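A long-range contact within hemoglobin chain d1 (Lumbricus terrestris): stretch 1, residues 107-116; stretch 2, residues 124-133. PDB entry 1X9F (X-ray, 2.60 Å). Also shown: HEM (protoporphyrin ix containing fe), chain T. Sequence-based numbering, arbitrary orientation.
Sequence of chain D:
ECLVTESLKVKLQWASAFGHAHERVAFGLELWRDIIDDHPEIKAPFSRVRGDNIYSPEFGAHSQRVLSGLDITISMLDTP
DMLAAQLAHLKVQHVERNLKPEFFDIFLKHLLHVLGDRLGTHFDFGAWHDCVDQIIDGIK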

ATOM      1  N   PHE D 107     -11.927 -21.257 -13.487  1.00 31.11           N
ATOM      2  CA  PHE D 107     -12.491 -20.354 -12.502  1.00 32.29           C
ATOM      3  C   PHE D 107     -11.875 -20.593 -11.126  1.00 32.50           C
ATOM      4  O   PHE D 107     -11.382 -19.656 -10.488  1.00 32.50           O
ATOM      5  N   LEU D 108     -11.915 -21.847 -10.684  1.00 30.68           N
ATOM      6  CA  LEU D 108     -11.356 -22.239  -9.406  1.00 29.08           C
ATOM      7  C   LEU D 108      -9.880 -21.882  -9.317  1.00 30.09           C
ATOM      8  O   LEU D 108      -9.432 -21.369  -8.291  1.00 32.71           O
ATOM      9  N   LYS D 109      -9.133 -22.147 -10.391  1.00 30.00           N
ATOM     10  CA  LYS D 109      -7.699 -21.837 -10.433  1.00 30.33           C
ATOM     11  C   LYS D 109      -7.455 -20.366 -10.113  1.00 27.66           C
ATOM     12  O   LYS D 109      -6.566 -20.026  -9.329  1.00 27.96           O
ATOM     13  N   HIS D 110      -8.259 -19.501 -10.718  1.00 26.75           N
ATOM     14  CA  HIS D 110      -8.084 -18.076 -10.539  1.00 28.50           C
ATOM     15  C   HIS D 110      -8.705 -17.544  -9.262  1.00 28.33           C
ATOM     16  O   HIS D 110      -8.164 -16.615  -8.664  1.00 30.39           O
ATOM     17  N   LEU D 111      -9.832 -18.116  -8.844  1.00 29.61           N
ATOM     18  CA  LEU D 111     -10.387 -17.785  -7.541  1.00 25.13           C
ATOM     19  C   LEU D 111      -9.330 -18.015  -6.460  1.00 24.43           C
ATOM     20  O   LEU D 111      -9.071 -17.126  -5.650  1.00 23.43           O
ATOM     21  N   LEU D 112      -8.692 -19.185  -6.477  1.00 24.09           N
ATOM     22  CA  LEU D 112      -7.680 -19.520  -5.472  1.00 26.18           C
ATOM     23  C   LEU D 112      -6.473 -18.584  -5.509  1.00 26.45           C
ATOM     24  O   LEU D 112      -5.927 -18.219  -4.462  1.00 26.90           O
ATOM     25  N   HIS D 113      -6.083 -18.184  -6.715  1.00 27.79           N
ATOM     26  CA  HIS D 113      -4.957 -17.285  -6.929  1.00 27.74           C
ATOM     27  C   HIS D 113      -5.246 -15.874  -6.402  1.00 29.24           C
ATOM     28  O   HIS D 113      -4.419 -15.295  -5.688  1.00 29.18           O
ATOM     29  N   VAL D 114      -6.415 -15.330  -6.743  1.00 29.32           N
ATOM     30  CA  VAL D 114      -6.819 -14.021  -6.228  1.00 29.55           C
ATOM     31  C   VAL D 114      -7.044 -14.069  -4.713  1.00 29.12           C
ATOM     32  O   VAL D 114      -6.686 -13.124  -4.007  1.00 31.14           O
ATOM     33  N   LEU D 115      -7.619 -15.167  -4.218  1.00 27.99           N
ATOM     34  CA  LEU D 115      -7.816 -15.333  -2.778  1.00 28.04           C
ATOM     35  C   LEU D 115      -6.472 -15.339  -2.056  1.00 28.47           C
ATOM     36  O   LEU D 115      -6.318 -14.701  -1.007  1.00 24.02           O
ATOM     37  N   GLY D 116      -5.507 -16.045  -2.643  1.00 29.61           N
ATOM     38  CA  GLY D 116      -4.129 -16.080  -2.158  1.00 32.02           C
ATOM     39  C   GLY D 116      -3.521 -14.703  -1.961  1.00 34.55           C
ATOM     40  O   GLY D 116      -2.873 -14.450  -0.944  1.00 36.05           O
ATOM     41  N   ASP D 124      -5.728 -20.933   3.488  1.00 24.61           N
ATOM     42  CA  ASP D 124      -5.872 -22.379   3.591  1.00 22.66           C
ATOM     43  C   ASP D 124      -6.251 -23.016   2.260  1.00 24.87           C
ATOM     44  O   ASP D 124      -7.394 -23.438   2.041  1.00 23.75           O
ATOM     45  N   PHE D 125      -5.251 -23.081   1.391  1.00 24.63           N
ATOM     46  CA  PHE D 125      -5.346 -23.673   0.074  1.00 21.60           C
ATOM     47  C   PHE D 125      -5.987 -25.066   0.101  1.00 24.21           C
ATOM     48  O   PHE D 125      -6.898 -25.341  -0.681  1.00 23.50           O
ATOM     49  N   GLY D 126      -5.511 -25.927   1.002  1.00 24.11           N
ATOM     50  CA  GLY D 126      -6.065 -27.269   1.171  1.00 20.48           C
ATOM     51  C   GLY D 126      -7.562 -27.235   1.416  1.00 24.28           C
ATOM     52  O   GLY D 126      -8.332 -27.875   0.695  1.00 24.50           O
ATOM     53  N   ALA D 127      -7.971 -26.467   2.426  1.00 24.79           N
ATOM     54  CA  ALA D 127      -9.381 -26.353   2.788  1.00 25.47           C
ATOM     55  C   ALA D 127     -10.189 -25.786   1.631  1.00 25.29           C
ATOM     56  O   ALA D 127     -11.211 -26.356   1.258  1.00 25.22           O
ATOM     57  N   TRP D 128      -9.723 -24.680   1.056  1.00 29.49           N
ATOM     58  CA  TRP D 128     -10.407 -24.073  -0.084  1.00 31.05           C
ATOM     59  C   TRP D 128     -10.576 -25.044  -1.214  1.00 32.66           C
ATOM     60  O   TRP D 128     -11.693 -25.254  -1.695  1.00 33.49           O
ATOM     61  N   HIS D 129      -9.468 -25.650  -1.619  1.00 35.37           N
ATOM     62  CA  HIS D 129      -9.477 -26.554  -2.744  1.00 38.89           C
ATOM     63  C   HIS D 129     -10.460 -27.696  -2.578  1.00 38.63           C
ATOM     64  O   HIS D 129     -11.223 -27.991  -3.492  1.00 39.11           O
ATOM     65  N   ASP D 130     -10.429 -28.346  -1.420  1.00 39.57           N
ATOM     66  CA  ASP D 130     -11.389 -29.394  -1.130  1.00 41.65           C
ATOM     67  C   ASP D 130     -12.789 -28.821  -1.259  1.00 43.49           C
ATOM     68  O   ASP D 130     -13.597 -29.296  -2.064  1.00 44.30           O
ATOM     69  N   CYS D 131     -13.035 -27.769  -0.472  1.00 44.34           N
ATOM     70  CA  CYS D 131     -14.360 -27.191  -0.278  1.00 44.86           C
ATOM     71  C   CYS D 131     -15.053 -26.632  -1.521  1.00 41.73           C
ATOM     72  O   CYS D 131     -16.206 -26.976  -1.795  1.00 42.44           O
ATOM     73  N   VAL D 132     -14.367 -25.761  -2.254  1.00 39.28           N
ATOM     74  CA  VAL D 132     -14.968 -25.128  -3.428  1.00 37.52           C
ATOM     75  C   VAL D 132     -15.087 -26.130  -4.577  1.00 37.44           C
ATOM     76  O   VAL D 132     -16.010 -26.045  -5.389  1.00 36.22           O
ATOM     77  N   ASP D 133     -14.154 -27.081  -4.625  1.00 35.57           N
ATOM     78  CA  ASP D 133     -14.146 -28.149  -5.625  1.00 35.36           C
ATOM     79  C   ASP D 133     -15.493 -28.838  -5.696  1.00 33.19           C
ATOM     80  O   ASP D 133     -16.062 -29.006  -6.776  1.00 33.15           O
TER

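Two helices of one chain that run in roughly opposite directions can meet through side chains alone, and this pair from an earthworm hemoglobin is a clear example. The axes of helix 107-116 and helix 125-133 approach to 11.0 Å, with 148° between their N-to-C directions, and no hydrogen bond joins the two stretches. Within each stretch the backbone hydrogen bonds run along its own helix; the contact between them is made by a row of leucines facing an aromatic and aliphatic surface, burying 407 Å² in all.

The row is bordered by F107, whose CA-to-CB bond points sideways. Its ring, in the t rotamer, meets the heme: vinyl carbon CAB lies over one face of the ring, and F107 CE2 comes within 3.3 Å of HEM CBB. One residue on, L108 points toward the second helix. With chi1 t and chi2 p, it brings CD1 to 3.5 Å from V132 CG1, while L108 CD2 lies 3.9 Å from D133 OD2 and 4.3 Å from H129 CE1. Thus one leucine meets both an apolar neighbour and polar residues, without a hydrogen bond to either of the latter.

K109 and H110 take no part; the next inward position is L111. It repeats the t, p conformation of L108, but its contact is lighter, with L111 CD2 4.2 Å from CG1 of V132. The valine, itself t, is therefore shared by leucines three residues apart.

L112 has the largest covered area of any residue here. Its m, t rotamer spreads the two methyls over different partners: CD2 is 3.6 Å from W128 CB, whereas CD1 lies 3.7 Å from F125 CE2 and 3.4 Å from H129 ND1. That methyl sits at the edge of the imidazole, near its plane. F125, in the t rotamer, starts sideways from its backbone, yet the end of its side chain comes nearer and reaches the leucine.

H113 points away and V114 is out of reach, but L115 turns inward again as m, t. Its CD1 lies over one face of the W128 indole, 3.5 Å from the centroid of the six-membered ring and 17° off the ring normal, a CH-pi contact; the closest pair is L115 CD1 and W128 CZ3, at 3.4 Å. The tryptophan, with chi1 m, has its NE1 hydrogen-bonded elsewhere in the structure.

Outside the contact, D124 caps the helix of stretch 2, its OD2 accepting from A127 N at 3.1 Å.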

ATOM      1  CB  PHE D 107     -14.005 -20.514 -12.427  1.00 30.53           C
ATOM      2  CG  PHE D 107     -14.648 -19.647 -11.388  1.00 29.79           C
ATOM      3  CD1 PHE D 107     -15.215 -18.428 -11.740  1.00 28.08           C
ATOM      4  CD2 PHE D 107     -14.693 -20.048 -10.055  1.00 27.98           C
ATOM      5  CE1 PHE D 107     -15.818 -17.619 -10.782  1.00 24.17           C
ATOM      6  CE2 PHE D 107     -15.285 -19.244  -9.088  1.00 24.55           C
ATOM      7  CZ  PHE D 107     -15.854 -18.030  -9.454  1.00 24.04           C
ATOM      8  CB  LEU D 108     -11.546 -23.742  -9.190  1.00 30.21           C
ATOM      9  CG  LEU D 108     -11.008 -24.353  -7.888  1.00 34.32           C
ATOM     10  CD1 LEU D 108     -11.595 -23.676  -6.656  1.00 31.99           C
ATOM     11  CD2 LEU D 108     -11.293 -25.847  -7.867  1.00 32.82           C
ATOM     12  CB  LYS D 109      -7.086 -22.177 -11.803  1.00 30.24           C
ATOM     13  CG  LYS D 109      -5.549 -22.167 -11.823  1.00 34.25           C
ATOM     14  CD  LYS D 109      -4.981 -21.264 -12.928  1.00 38.53           C
ATOM     15  CE  LYS D 109      -5.085 -21.886 -14.319  1.00 42.02           C
ATOM     16  NZ  LYS D 109      -4.552 -20.978 -15.378  1.00 44.01           N
ATOM     17  CB  HIS D 110      -8.606 -17.323 -11.744  1.00 29.96           C
ATOM     18  CG  HIS D 110      -7.692 -17.386 -12.922  1.00 31.70           C
ATOM     19  ND1 HIS D 110      -7.857 -18.295 -13.946  1.00 36.81           N
ATOM     20  CD2 HIS D 110      -6.601 -16.651 -13.243  1.00 31.16           C
ATOM     21  CE1 HIS D 110      -6.910 -18.114 -14.848  1.00 33.91           C
ATOM     22  NE2 HIS D 110      -6.135 -17.122 -14.445  1.00 31.32           N
ATOM     23  CB  LEU D 111     -11.644 -18.601  -7.250  1.00 23.43           C
ATOM     24  CG  LEU D 111     -12.288 -18.342  -5.885  1.00 27.07           C
ATOM     25  CD1 LEU D 111     -12.799 -16.899  -5.752  1.00 24.13           C
ATOM     26  CD2 LEU D 111     -13.403 -19.348  -5.623  1.00 16.53           C
ATOM     27  CB  LEU D 112      -7.239 -20.980  -5.601  1.00 27.92           C
ATOM     28  CG  LEU D 112      -8.288 -22.047  -5.275  1.00 29.25           C
ATOM     29  CD1 LEU D 112      -7.631 -23.420  -5.213  1.00 31.36           C
ATOM     30  CD2 LEU D 112      -9.007 -21.768  -3.964  1.00 27.58           C
ATOM     31  CB  HIS D 113      -4.611 -17.259  -8.418  1.00 28.40           C
ATOM     32  CG  HIS D 113      -3.344 -16.532  -8.733  1.00 31.07           C
ATOM     33  ND1 HIS D 113      -3.258 -15.157  -8.732  1.00 36.84           N
ATOM     34  CD2 HIS D 113      -2.115 -16.987  -9.071  1.00 32.29           C
ATOM     35  CE1 HIS D 113      -2.028 -14.796  -9.047  1.00 36.80           C
ATOM     36  NE2 HIS D 113      -1.314 -15.887  -9.256  1.00 35.58           N
ATOM     37  CB  VAL D 114      -8.049 -13.399  -6.973  1.00 30.66           C
ATOM     38  CG1 VAL D 114      -7.799 -13.339  -8.486  1.00 30.76           C
ATOM     39  CG2 VAL D 114      -9.342 -14.147  -6.680  1.00 35.29           C
ATOM     40  CB  LEU D 115      -8.608 -16.604  -2.465  1.00 27.71           C
ATOM     41  CG  LEU D 115     -10.130 -16.514  -2.620  1.00 25.96           C
ATOM     42  CD1 LEU D 115     -10.728 -17.896  -2.583  1.00 26.67           C
ATOM     43  CD2 LEU D 115     -10.760 -15.639  -1.550  1.00 23.67           C
ATOM     44  CB  ASP D 124      -6.885 -22.750   4.660  1.00 24.63           C
ATOM     45  CG  ASP D 124      -6.683 -24.155   5.177  1.00 26.87           C
ATOM     46  OD1 ASP D 124      -7.060 -24.410   6.342  1.00 30.52           O
ATOM     47  OD2 ASP D 124      -6.146 -25.070   4.510  1.00 20.40           O
ATOM     48  CB  PHE D 125      -3.942 -23.720  -0.538  1.00 21.29           C
ATOM     49  CG  PHE D 125      -3.909 -24.237  -1.940  1.00 23.08           C
ATOM     50  CD1 PHE D 125      -3.657 -25.585  -2.191  1.00 22.61           C
ATOM     51  CD2 PHE D 125      -4.136 -23.383  -3.016  1.00 20.69           C
ATOM     52  CE1 PHE D 125      -3.633 -26.080  -3.493  1.00 20.55           C
ATOM     53  CE2 PHE D 125      -4.112 -23.865  -4.323  1.00 19.76           C
ATOM     54  CZ  PHE D 125      -3.860 -25.219  -4.564  1.00 20.77           C
ATOM     55  CB  ALA D 127      -9.554 -25.502   4.037  1.00 23.79           C
ATOM     56  CB  TRP D 128      -9.677 -22.839  -0.585  1.00 27.41           C
ATOM     57  CG  TRP D 128     -10.061 -21.696   0.199  1.00 26.02           C
ATOM     58  CD1 TRP D 128      -9.478 -21.280   1.349  1.00 26.10           C
ATOM     59  CD2 TRP D 128     -11.173 -20.826  -0.034  1.00 24.47           C
ATOM     60  NE1 TRP D 128     -10.133 -20.177   1.838  1.00 30.87           N
ATOM     61  CE2 TRP D 128     -11.182 -19.879   1.009  1.00 25.41           C
ATOM     62  CE3 TRP D 128     -12.156 -20.735  -1.030  1.00 21.61           C
ATOM     63  CZ2 TRP D 128     -12.130 -18.853   1.087  1.00 24.27           C
ATOM     64  CZ3 TRP D 128     -13.107 -19.716  -0.947  1.00 20.76           C
ATOM     65  CH2 TRP D 128     -13.082 -18.790   0.104  1.00 18.95           C
ATOM     66  CB  HIS D 129      -8.092 -27.111  -2.993  1.00 42.43           C
ATOM     67  CG  HIS D 129      -7.929 -27.660  -4.366  1.00 47.75           C
ATOM     68  ND1 HIS D 129      -7.666 -26.856  -5.453  1.00 48.14           N
ATOM     69  CD2 HIS D 129      -8.041 -28.921  -4.844  1.00 56.47           C
ATOM     70  CE1 HIS D 129      -7.599 -27.602  -6.540  1.00 54.49           C
ATOM     71  NE2 HIS D 129      -7.821 -28.859  -6.198  1.00 57.93           N
ATOM     72  CB  ASP D 130     -11.187 -29.933   0.288  1.00 42.78           C
ATOM     73  CG  ASP D 130      -9.918 -30.746   0.433  1.00 45.34           C
ATOM     74  OD1 ASP D 130      -9.579 -31.117   1.577  1.00 46.98           O
ATOM     75  OD2 ASP D 130      -9.194 -31.070  -0.533  1.00 52.97           O
ATOM     76  CB  CYS D 131     -14.263 -26.097   0.777  1.00 45.95           C
ATOM     77  SG  CYS D 131     -15.407 -26.341   2.134  1.00 61.51           S
ATOM     78  CB  VAL D 132     -14.188 -23.854  -3.858  1.00 39.05           C
ATOM     79  CG1 VAL D 132     -14.759 -23.260  -5.141  1.00 32.14           C
ATOM     80  CG2 VAL D 132     -14.222 -22.811  -2.755  1.00 36.41           C
ATOM     81  CB  ASP D 133     -13.105 -29.193  -5.258  1.00 36.71           C
ATOM     82  CG  ASP D 133     -12.234 -29.575  -6.419  1.00 42.35           C
ATOM     83  OD1 ASP D 133     -11.083 -29.996  -6.164  1.00 52.28           O
ATOM     84  OD2 ASP D 133     -12.592 -29.490  -7.615  1.00 46.84           O
TER
HETATM   85  CHA HEM T 160     -24.629 -16.571 -14.610  1.00 24.23           C
HETATM   86  CHB HEM T 160     -22.850 -18.282 -10.415  1.00 20.77           C
HETATM   87  CHC HEM T 160     -18.871 -19.953 -12.725  1.00 21.65           C
HETATM   88  CHD HEM T 160     -20.871 -18.544 -16.993  1.00 18.59           C
HETATM   89  C1A HEM T 160     -24.428 -16.830 -13.189  1.00 24.10           C
HETATM   90  C2A HEM T 160     -25.367 -16.369 -12.286  1.00 25.88           C
HETATM   91  C3A HEM T 160     -24.890 -16.845 -10.989  1.00 21.79           C
HETATM   92  C4A HEM T 160     -23.667 -17.569 -11.392  1.00 22.16           C
HETATM   93  CMA HEM T 160     -25.501 -16.644  -9.623  1.00 17.41           C
HETATM   94  CAA HEM T 160     -26.567 -15.515 -12.585  1.00 27.92           C
HETATM   95  CBA HEM T 160     -27.878 -16.270 -12.624  1.00 33.80           C
HETATM   96  CGA HEM T 160     -28.918 -15.187 -12.816  1.00 35.54           C
HETATM   97  O1A HEM T 160     -29.166 -14.392 -11.879  1.00 37.37           O
HETATM   98  O2A HEM T 160     -29.488 -15.121 -13.924  1.00 40.37           O
HETATM   99  C1B HEM T 160     -21.572 -18.930 -10.695  1.00 20.08           C
HETATM  100  C2B HEM T 160     -20.799 -19.444  -9.668  1.00 24.54           C
HETATM  101  C3B HEM T 160     -19.716 -19.868 -10.366  1.00 21.76           C
HETATM  102  C4B HEM T 160     -19.870 -19.634 -11.704  1.00 21.91           C
HETATM  103  CMB HEM T 160     -21.065 -19.518  -8.176  1.00 22.96           C
HETATM  104  CAB HEM T 160     -18.722 -20.477  -9.738  1.00 22.28           C
HETATM  105  CBB HEM T 160     -17.858 -21.244  -9.031  1.00 26.01           C
HETATM  106  C1C HEM T 160     -19.063 -19.666 -14.155  1.00 25.22           C
HETATM  107  C2C HEM T 160     -18.081 -19.984 -15.074  1.00 25.39           C
HETATM  108  C3C HEM T 160     -18.644 -19.601 -16.258  1.00 24.80           C
HETATM  109  C4C HEM T 160     -19.892 -19.039 -15.995  1.00 21.25           C
HETATM  110  CMC HEM T 160     -16.730 -20.633 -14.856  1.00 30.03           C
HETATM  111  CAC HEM T 160     -17.862 -19.751 -17.522  1.00 33.23           C
HETATM  112  CBC HEM T 160     -18.467 -19.666 -18.795  1.00 37.10           C
HETATM  113  C1D HEM T 160     -22.167 -17.882 -16.726  1.00 23.26           C
HETATM  114  C2D HEM T 160     -22.952 -17.319 -17.738  1.00 21.43           C
HETATM  115  C3D HEM T 160     -24.024 -16.743 -17.093  1.00 22.64           C
HETATM  116  C4D HEM T 160     -23.759 -17.052 -15.680  1.00 24.41           C
HETATM  117  CMD HEM T 160     -22.684 -17.336 -19.221  1.00 24.24           C
HETATM  118  CAD HEM T 160     -25.218 -16.017 -17.661  1.00 26.62           C
HETATM  119  CBD HEM T 160     -24.940 -14.531 -17.856  1.00 31.18           C
HETATM  120  CGD HEM T 160     -26.232 -13.943 -18.376  1.00 28.75           C
HETATM  121  O1D HEM T 160     -27.223 -13.903 -17.614  1.00 32.22           O
HETATM  122  O2D HEM T 160     -26.258 -13.533 -19.553  1.00 39.91           O
HETATM  123  NA  HEM T 160     -23.406 -17.584 -12.722  1.00 20.90           N
HETATM  124  NB  HEM T 160     -21.044 -19.010 -11.949  1.00 20.69           N
HETATM  125  NC  HEM T 160     -20.195 -19.113 -14.677  1.00 21.77           N
HETATM  126  ND  HEM T 160     -22.616 -17.724 -15.462  1.00 22.27           N
HETATM  127 FE   HEM T 160     -21.825 -18.386 -13.714  1.00 24.83          FE